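Local structure of diaminopimelate decarboxylase (1TUF) at residues Thr58-Ile63 and Lys281-Asn286; Phe51-Glu56 and Ile271-Leu276. The protein catalyses the pyridoxal 5'-phosphate-dependent decarboxylation of meso-diaminopimelate to L-lysine, the last step of lysine biosynthesis by the diaminopimelate pathway, and works as a homodimer. All coordinates share one frame; numbering follows the deposited sequence.

In the fold
Both contacts belong to the TIM-barrel domain that binds pyridoxal 5'-phosphate, and both join the region leading into strand 62-67 to the region, helix 264-276 and its following loop, that leads into strand 286-289. Contact 2 packs the 51-56 turn on helix 264-276; contact 1 follows later in the sequence on both sides, where residues 58-63 and 281-286 lead into the two neighbouring parallel strands. Their centres are 8 Å apart. Trp54 NE1 makes a weak hydrogen bond to Pro285 O, and the rings of Phe51 and Phe62 stack. Contact 1 is remote from the annotated sites; in contact 2 the Phe51 side chain lies about 7 Å from that of Pro291, a cofactor-binding residue.

Contact 1: Thr58-Ile63 and Lys281-Asn286; sequences TGKEFI and KVEMPN
Lys60 NZ is gripped by two oxygens of the 281-286 segment: it donates to Met284 O at 2.8 Å and forms a salt bridge with Glu283 OE2, also at 2.8 Å from NZ. The carboxylate oxygen offers its anti lone pair, the one turned from its twin, whereas the ammonium meets the Met284 carbonyl from 32° off the carbonyl plane. Bends at chi2 and chi4 of the lysine fold its chain along the other backbone, so that CG lies 3.1 Å from Met284 O and the ammonium curls back to the same oxygen. Glu283 comes across this chain at about a right angle, its own chain extended beyond CG.

Further along, Asn286 fixes the backbone that follows the lysine. Its OD1 accepts from Glu61 N at 2.8 Å, the donor lying 18° from the amide's carbonyl plane, and Glu61 CB closes on the same oxygen at 3.1 Å. The Asn286 and Glu61 side chains run side by side in the same direction, with carboxylate and amide planes steeply turned against each other. The other end of the amide, ND2, is bonded to Asp244 OD1, which holds the group from both ends and probably sets its rotation. At the start of the segment, Thr58 CB packs on Met284 CB at 3.9 Å. Thr58 OG1 takes the N-H of Lys60 at 3.0 Å in an ST turn, with chi1 of 80° placing the hydroxyl between the backbone N and carbonyl carbon, and it is also hydrogen-bonded to Trp54 O.

From Glu61 on, backbone bonds of Glu61 and Ile63 to Leu287 take over. Side-chain anchors thus give way to the parallel pairing of strands 62-67 and 286-289, which closes the TIM barrel between its first and last strands.

Contact 2: Phe51-Glu56 and Ile271-Leu276; sequences FKRWEE and IINTML
On the outer layer of the TIM barrel, helix 264-276 packs against the type I beta turn from Phe51 to Trp54, which links helix 37-51 to the short helix 54-57. Arg53 spans the two. Its NH2 donates to Asn273 OD1 at 2.7 Å, almost straight down the carbonyl bond (172°) and 17° out of the guanidinium plane; NH1 adds a weak bond to the same oxygen. The guanidinium and amide planes are well turned from each other. With CG anti to the backbone N (chi1 178°) and the chain extended to NE, the arginine reaches across Ile272 toward the helix, and CG2 of Ile272 sits over the centre of one guanidinium face, 3.4 Å from CZ of Arg53. Leu276 CD1 meets NH2 as well, while NE forms a salt bridge with Glu57, so two polar partners, Asn273 and Glu57, and two methyls surround the head.

Beside this polar link the contact is apolar. Ile272 CD1 reaches Phe51 CD1 at 4.2 Å. The six-membered ring of Trp54 receives Met275 obliquely, CH2 lying 3.4 Å from the methyl CE, a Met-aromatic contact with SD 5.3 Å from the ring centroid. Bends at chi2 and chi3 of Met275 bring CE back to the ring that its CB also touches. The Leu276 and Trp54 side chains pass in opposite directions, CD2 of Leu276 4.1 Å from CZ3 of Trp54.

Phe51, Trp54 and Met275 all also touch Leu287 of strand 286-289, and thereby form part of the hydrophobic layer between helices and barrel strands that is characteristic of the TIM-barrel fold.

Contact 1: Thr58-Ile63 and Lys281-Asn286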
ATOM      1  N   THR A  58      28.503 -32.474   1.744  1.00 60.61           N
ATOM      2  CA  THR A  58      28.833 -31.831   3.010  1.00 59.01           C
ATOM      3  C   THR A  58      28.211 -32.574   4.180  1.00 58.25           C
ATOM      4  O   THR A  58      28.661 -32.446   5.323  1.00 58.51           O
ATOM      5  CB  THR A  58      28.318 -30.388   3.048  1.00 59.23           C
ATOM      6  OG1 THR A  58      26.922 -30.395   3.366  1.00 57.29           O
ATOM      7  CG2 THR A  58      28.515 -29.714   1.696  1.00 58.18           C
ATOM      8  N   GLY A  59      27.165 -33.341   3.889  1.00 56.83           N
ATOM      9  CA  GLY A  59      26.491 -34.090   4.932  1.00 55.43           C
ATOM     10  C   GLY A  59      25.789 -33.167   5.911  1.00 54.86           C
ATOM     11  O   GLY A  59      25.517 -33.540   7.055  1.00 55.33           O
ATOM     12  N   LYS A  60      25.503 -31.950   5.459  1.00 53.46           N
ATOM     13  CA  LYS A  60      24.821 -30.953   6.278  1.00 51.80           C
ATOM     14  C   LYS A  60      23.444 -30.705   5.697  1.00 50.61           C
ATOM     15  O   LYS A  60      23.128 -31.195   4.611  1.00 51.51           O
ATOM     16  CB  LYS A  60      25.614 -29.645   6.310  1.00 50.31           C
ATOM     17  CG  LYS A  60      26.813 -29.681   7.229  1.00 49.20           C
ATOM     18  CD  LYS A  60      26.372 -29.669   8.680  1.00 49.73           C
ATOM     19  CE  LYS A  60      27.538 -29.969   9.612  1.00 49.36           C
ATOM     20  NZ  LYS A  60      28.734 -29.142   9.301  1.00 48.95           N
ATOM     21  N   GLU A  61      22.630 -29.942   6.420  1.00 48.94           N
ATOM     22  CA  GLU A  61      21.274 -29.646   5.975  1.00 47.19           C
ATOM     23  C   GLU A  61      21.114 -28.388   5.135  1.00 42.74           C
ATOM     24  O   GLU A  61      21.838 -27.411   5.288  1.00 39.04           O
ATOM     25  CB  GLU A  61      20.326 -29.538   7.178  1.00 50.53           C
ATOM     26  CG  GLU A  61      19.838 -30.859   7.761  1.00 57.19           C
ATOM     27  CD  GLU A  61      18.687 -30.670   8.762  1.00 62.00           C
ATOM     28  OE1 GLU A  61      18.840 -29.862   9.715  1.00 64.42           O
ATOM     29  OE2 GLU A  61      17.631 -31.329   8.594  1.00 62.36           O
ATOM     30  N   PHE A  62      20.154 -28.443   4.224  1.00 41.77           N
ATOM     31  CA  PHE A  62      19.812 -27.307   3.386  1.00 41.79           C
ATOM     32  C   PHE A  62      18.376 -26.967   3.786  1.00 41.09           C
ATOM     33  O   PHE A  62      17.463 -27.778   3.598  1.00 40.66           O
ATOM     34  CB  PHE A  62      19.836 -27.660   1.904  1.00 39.95           C
ATOM     35  CG  PHE A  62      19.125 -26.652   1.049  1.00 40.61           C
ATOM     36  CD1 PHE A  62      19.644 -25.368   0.885  1.00 39.54           C
ATOM     37  CD2 PHE A  62      17.901 -26.962   0.463  1.00 40.31           C
ATOM     38  CE1 PHE A  62      18.950 -24.406   0.152  1.00 39.87           C
ATOM     39  CE2 PHE A  62      17.199 -26.006  -0.272  1.00 40.19           C
ATOM     40  CZ  PHE A  62      17.722 -24.726  -0.427  1.00 38.52           C
ATOM     41  N   ILE A  63      18.178 -25.775   4.334  1.00 40.81           N
ATOM     42  CA  ILE A  63      16.854 -25.368   4.779  1.00 40.25           C
ATOM     43  C   ILE A  63      16.279 -24.191   4.007  1.00 39.19           C
ATOM     44  O   ILE A  63      16.943 -23.170   3.808  1.00 37.54           O
ATOM     45  CB  ILE A  63      16.867 -25.001   6.275  1.00 42.72           C
ATOM     46  CG1 ILE A  63      17.552 -26.118   7.076  1.00 42.66           C
ATOM     47  CG2 ILE A  63      15.423 -24.781   6.766  1.00 44.16           C
ATOM     48  CD1 ILE A  63      17.927 -25.734   8.502  1.00 40.94           C
ATOM     49  N   LYS A 281      39.332 -24.216   4.249  1.00 67.28           N
ATOM     50  CA  LYS A 281      39.471 -23.185   5.269  1.00 64.63           C
ATOM     51  C   LYS A 281      38.521 -23.356   6.455  1.00 61.83           C
ATOM     52  O   LYS A 281      38.942 -23.253   7.613  1.00 59.89           O
ATOM     53  CB  LYS A 281      39.269 -21.806   4.634  1.00 67.13           C
ATOM     54  CG  LYS A 281      40.152 -21.537   3.420  1.00 69.52           C
ATOM     55  CD  LYS A 281      41.006 -20.280   3.594  1.00 71.05           C
ATOM     56  CE  LYS A 281      42.131 -20.489   4.608  1.00 72.65           C
ATOM     57  NZ  LYS A 281      41.643 -20.796   5.982  1.00 73.17           N
ATOM     58  N   VAL A 282      37.244 -23.613   6.170  1.00 58.90           N
ATOM     59  CA  VAL A 282      36.242 -23.782   7.227  1.00 56.36           C
ATOM     60  C   VAL A 282      35.292 -24.956   7.001  1.00 55.09           C
ATOM     61  O   VAL A 282      35.058 -25.376   5.869  1.00 54.81           O
ATOM     62  CB  VAL A 282      35.369 -22.503   7.402  1.00 55.02           C
ATOM     63  CG1 VAL A 282      36.237 -21.317   7.787  1.00 53.16           C
ATOM     64  CG2 VAL A 282      34.605 -22.209   6.124  1.00 52.61           C
ATOM     65  N   GLU A 283      34.753 -25.478   8.098  1.00 54.66           N
ATOM     66  CA  GLU A 283      33.814 -26.593   8.060  1.00 53.29           C
ATOM     67  C   GLU A 283      32.563 -26.178   7.289  1.00 52.19           C
ATOM     68  O   GLU A 283      32.022 -25.101   7.529  1.00 53.22           O
ATOM     69  CB  GLU A 283      33.413 -26.971   9.482  1.00 54.35           C
ATOM     70  CG  GLU A 283      32.515 -28.182   9.569  1.00 56.92           C
ATOM     71  CD  GLU A 283      31.967 -28.388  10.967  1.00 59.23           C
ATOM     72  OE1 GLU A 283      32.684 -28.051  11.938  1.00 59.57           O
ATOM     73  OE2 GLU A 283      30.826 -28.893  11.093  1.00 59.22           O
ATOM     74  N   MET A 284      32.105 -27.021   6.370  1.00 49.26           N
ATOM     75  CA  MET A 284      30.912 -26.699   5.597  1.00 47.43           C
ATOM     76  C   MET A 284      29.675 -26.696   6.486  1.00 47.78           C
ATOM     77  O   MET A 284      29.220 -27.743   6.939  1.00 50.08           O
ATOM     78  CB  MET A 284      30.727 -27.699   4.461  1.00 45.88           C
ATOM     79  CG  MET A 284      31.787 -27.583   3.393  1.00 44.51           C
ATOM     80  SD  MET A 284      31.747 -25.965   2.592  1.00 41.04           S
ATOM     81  CE  MET A 284      32.915 -25.068   3.600  1.00 40.43           C
ATOM     82  N   PRO A 285      29.101 -25.508   6.730  1.00 46.79           N
ATOM     83  CA  PRO A 285      27.912 -25.335   7.573  1.00 44.72           C
ATOM     84  C   PRO A 285      26.591 -25.606   6.872  1.00 42.24           C
ATOM     85  O   PRO A 285      26.547 -25.853   5.659  1.00 41.29           O
ATOM     86  CB  PRO A 285      28.009 -23.882   7.977  1.00 44.95           C
ATOM     87  CG  PRO A 285      28.413 -23.269   6.654  1.00 47.73           C
ATOM     88  CD  PRO A 285      29.531 -24.207   6.180  1.00 47.52           C
ATOM     89  N   ASN A 286      25.516 -25.566   7.656  1.00 39.05           N
ATOM     90  CA  ASN A 286      24.179 -25.749   7.110  1.00 36.38           C
ATOM     91  C   ASN A 286      23.942 -24.545   6.206  1.00 35.33           C
ATOM     92  O   ASN A 286      24.413 -23.446   6.492  1.00 34.50           O
ATOM     93  CB  ASN A 286      23.126 -25.754   8.221  1.00 35.19           C
ATOM     94  CG  ASN A 286      23.102 -27.050   9.005  1.00 34.09           C
ATOM     95  OD1 ASN A 286      22.728 -28.102   8.479  1.00 35.71           O
ATOM     96  ND2 ASN A 286      23.494 -26.983  10.275  1.00 26.97           N
TER

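Contact 2: Phe51-Glu56 and Ile271-Leu276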
ATOM      1  N   PHE A  51      19.041 -28.408  -4.715  1.00 53.41           N
ATOM      2  CA  PHE A  51      19.996 -28.223  -3.639  1.00 53.41           C
ATOM      3  C   PHE A  51      20.339 -29.500  -2.880  1.00 55.85           C
ATOM      4  O   PHE A  51      21.194 -29.480  -1.987  1.00 55.03           O
ATOM      5  CB  PHE A  51      19.467 -27.167  -2.667  1.00 52.42           C
ATOM      6  CG  PHE A  51      19.752 -25.755  -3.091  1.00 49.78           C
ATOM      7  CD1 PHE A  51      20.911 -25.115  -2.663  1.00 48.52           C
ATOM      8  CD2 PHE A  51      18.871 -25.067  -3.921  1.00 48.53           C
ATOM      9  CE1 PHE A  51      21.193 -23.810  -3.050  1.00 47.49           C
ATOM     10  CE2 PHE A  51      19.141 -23.759  -4.318  1.00 47.97           C
ATOM     11  CZ  PHE A  51      20.306 -23.129  -3.880  1.00 47.48           C
ATOM     12  N   LYS A  52      19.676 -30.604  -3.224  1.00 57.93           N
ATOM     13  CA  LYS A  52      19.935 -31.878  -2.550  1.00 60.57           C
ATOM     14  C   LYS A  52      21.413 -32.218  -2.594  1.00 60.29           C
ATOM     15  O   LYS A  52      21.910 -33.019  -1.802  1.00 59.89           O
ATOM     16  CB  LYS A  52      19.134 -33.015  -3.192  1.00 63.33           C
ATOM     17  CG  LYS A  52      17.733 -33.198  -2.608  1.00 66.95           C
ATOM     18  CD  LYS A  52      16.980 -34.330  -3.313  1.00 69.41           C
ATOM     19  CE  LYS A  52      15.561 -34.476  -2.777  1.00 70.56           C
ATOM     20  NZ  LYS A  52      14.779 -35.483  -3.547  1.00 72.16           N
ATOM     21  N   ARG A  53      22.110 -31.589  -3.529  1.00 59.22           N
ATOM     22  CA  ARG A  53      23.531 -31.800  -3.696  1.00 59.06           C
ATOM     23  C   ARG A  53      24.317 -31.363  -2.458  1.00 58.16           C
ATOM     24  O   ARG A  53      25.408 -31.874  -2.194  1.00 58.27           O
ATOM     25  CB  ARG A  53      24.010 -31.029  -4.925  1.00 59.59           C
ATOM     26  CG  ARG A  53      25.494 -31.138  -5.190  1.00 60.25           C
ATOM     27  CD  ARG A  53      25.900 -30.231  -6.335  1.00 61.28           C
ATOM     28  NE  ARG A  53      27.339 -30.004  -6.346  1.00 60.52           N
ATOM     29  CZ  ARG A  53      27.942 -29.073  -7.074  1.00 60.24           C
ATOM     30  NH1 ARG A  53      27.227 -28.278  -7.857  1.00 59.41           N
ATOM     31  NH2 ARG A  53      29.262 -28.932  -7.010  1.00 61.61           N
ATOM     32  N   TRP A  54      23.756 -30.435  -1.690  1.00 56.40           N
ATOM     33  CA  TRP A  54      24.435 -29.930  -0.502  1.00 55.40           C
ATOM     34  C   TRP A  54      24.494 -30.919   0.667  1.00 58.10           C
ATOM     35  O   TRP A  54      25.437 -30.892   1.461  1.00 56.73           O
ATOM     36  CB  TRP A  54      23.781 -28.619  -0.046  1.00 48.97           C
ATOM     37  CG  TRP A  54      24.495 -27.974   1.093  1.00 42.37           C
ATOM     38  CD1 TRP A  54      24.097 -27.938   2.392  1.00 40.09           C
ATOM     39  CD2 TRP A  54      25.761 -27.310   1.042  1.00 40.14           C
ATOM     40  NE1 TRP A  54      25.036 -27.289   3.162  1.00 39.18           N
ATOM     41  CE2 TRP A  54      26.070 -26.894   2.356  1.00 39.74           C
ATOM     42  CE3 TRP A  54      26.668 -27.025   0.014  1.00 39.49           C
ATOM     43  CZ2 TRP A  54      27.247 -26.207   2.670  1.00 39.99           C
ATOM     44  CZ3 TRP A  54      27.836 -26.343   0.323  1.00 38.65           C
ATOM     45  CH2 TRP A  54      28.115 -25.941   1.645  1.00 39.56           C
ATOM     46  N   GLU A  55      23.490 -31.785   0.777  1.00 62.33           N
ATOM     47  CA  GLU A  55      23.457 -32.770   1.857  1.00 66.09           C
ATOM     48  C   GLU A  55      24.059 -34.085   1.365  1.00 66.59           C
ATOM     49  O   GLU A  55      23.642 -35.170   1.763  1.00 67.84           O
ATOM     50  CB  GLU A  55      22.016 -33.007   2.341  1.00 69.29           C
ATOM     51  CG  GLU A  55      21.924 -33.765   3.677  1.00 74.41           C
ATOM     52  CD  GLU A  55      20.490 -34.052   4.119  1.00 77.73           C
ATOM     53  OE1 GLU A  55      19.808 -34.868   3.456  1.00 78.59           O
ATOM     54  OE2 GLU A  55      20.046 -33.460   5.131  1.00 78.86           O
ATOM     55  N   GLU A  56      25.037 -33.980   0.476  1.00 66.13           N
ATOM     56  CA  GLU A  56      25.694 -35.159  -0.051  1.00 65.89           C
ATOM     57  C   GLU A  56      27.187 -34.909   0.035  1.00 66.11           C
ATOM     58  O   GLU A  56      27.947 -35.729   0.554  1.00 65.69           O
ATOM     59  CB  GLU A  56      25.289 -35.407  -1.508  1.00 65.16           C
ATOM     60  CG  GLU A  56      23.782 -35.460  -1.741  1.00 63.39           C
ATOM     61  CD  GLU A  56      23.415 -35.828  -3.173  1.00 63.40           C
ATOM     62  OE1 GLU A  56      24.082 -35.337  -4.111  1.00 63.51           O
ATOM     63  OE2 GLU A  56      22.452 -36.601  -3.363  1.00 63.91           O
ATOM     64  N   ILE A 271      25.832 -21.095  -6.073  1.00 46.31           N
ATOM     65  CA  ILE A 271      26.114 -21.026  -4.642  1.00 45.71           C
ATOM     66  C   ILE A 271      26.941 -22.211  -4.167  1.00 46.80           C
ATOM     67  O   ILE A 271      28.018 -22.036  -3.592  1.00 46.12           O
ATOM     68  CB  ILE A 271      24.800 -20.969  -3.814  1.00 43.37           C
ATOM     69  CG1 ILE A 271      24.074 -19.653  -4.086  1.00 42.48           C
ATOM     70  CG2 ILE A 271      25.099 -21.111  -2.328  1.00 38.87           C
ATOM     71  CD1 ILE A 271      22.848 -19.440  -3.227  1.00 40.38           C
ATOM     72  N   ILE A 272      26.420 -23.414  -4.403  1.00 47.06           N
ATOM     73  CA  ILE A 272      27.086 -24.644  -3.992  1.00 48.63           C
ATOM     74  C   ILE A 272      28.563 -24.664  -4.376  1.00 48.98           C
ATOM     75  O   ILE A 272      29.425 -24.880  -3.523  1.00 49.17           O
ATOM     76  CB  ILE A 272      26.361 -25.879  -4.586  1.00 49.10           C
ATOM     77  CG1 ILE A 272      24.996 -26.027  -3.915  1.00 48.83           C
ATOM     78  CG2 ILE A 272      27.193 -27.138  -4.380  1.00 49.87           C
ATOM     79  CD1 ILE A 272      24.101 -27.083  -4.525  1.00 48.39           C
ATOM     80  N   ASN A 273      28.855 -24.427  -5.653  1.00 49.57           N
ATOM     81  CA  ASN A 273      30.240 -24.419  -6.116  1.00 50.66           C
ATOM     82  C   ASN A 273      31.047 -23.360  -5.357  1.00 50.88           C
ATOM     83  O   ASN A 273      32.135 -23.641  -4.848  1.00 52.25           O
ATOM     84  CB  ASN A 273      30.317 -24.151  -7.634  1.00 49.97           C
ATOM     85  CG  ASN A 273      29.708 -25.280  -8.481  1.00 49.22           C
ATOM     86  OD1 ASN A 273      29.671 -26.438  -8.072  1.00 49.59           O
ATOM     87  ND2 ASN A 273      29.252 -24.937  -9.680  1.00 49.63           N
ATOM     88  N   THR A 274      30.514 -22.147  -5.265  1.00 50.85           N
ATOM     89  CA  THR A 274      31.219 -21.074  -4.562  1.00 50.09           C
ATOM     90  C   THR A 274      31.527 -21.466  -3.124  1.00 51.02           C
ATOM     91  O   THR A 274      32.635 -21.244  -2.620  1.00 51.57           O
ATOM     92  CB  THR A 274      30.392 -19.792  -4.542  1.00 48.14           C
ATOM     93  OG1 THR A 274      30.079 -19.412  -5.886  1.00 46.55           O
ATOM     94  CG2 THR A 274      31.172 -18.674  -3.871  1.00 47.16           C
ATOM     95  N   MET A 275      30.522 -22.036  -2.469  1.00 51.74           N
ATOM     96  CA  MET A 275      30.634 -22.489  -1.089  1.00 52.55           C
ATOM     97  C   MET A 275      31.765 -23.509  -0.947  1.00 52.05           C
ATOM     98  O   MET A 275      32.672 -23.353  -0.121  1.00 49.86           O
ATOM     99  CB  MET A 275      29.310 -23.131  -0.658  1.00 55.04           C
ATOM    100  CG  MET A 275      28.155 -22.161  -0.463  1.00 55.81           C
ATOM    101  SD  MET A 275      28.195 -21.446   1.188  1.00 59.36           S
ATOM    102  CE  MET A 275      27.248 -22.674   2.121  1.00 59.46           C
ATOM    103  N   LEU A 276      31.696 -24.552  -1.771  1.00 51.48           N
ATOM    104  CA  LEU A 276      32.676 -25.629  -1.758  1.00 51.77           C
ATOM    105  C   LEU A 276      34.132 -25.154  -1.842  1.00 52.00           C
ATOM    106  O   LEU A 276      35.019 -25.751  -1.230  1.00 51.24           O
ATOM    107  CB  LEU A 276      32.357 -26.624  -2.884  1.00 51.19           C
ATOM    108  CG  LEU A 276      31.015 -27.364  -2.732  1.00 50.57           C
ATOM    109  CD1 LEU A 276      30.748 -28.268  -3.938  1.00 50.54           C
ATOM    110  CD2 LEU A 276      31.032 -28.177  -1.452  1.00 48.58           C
TER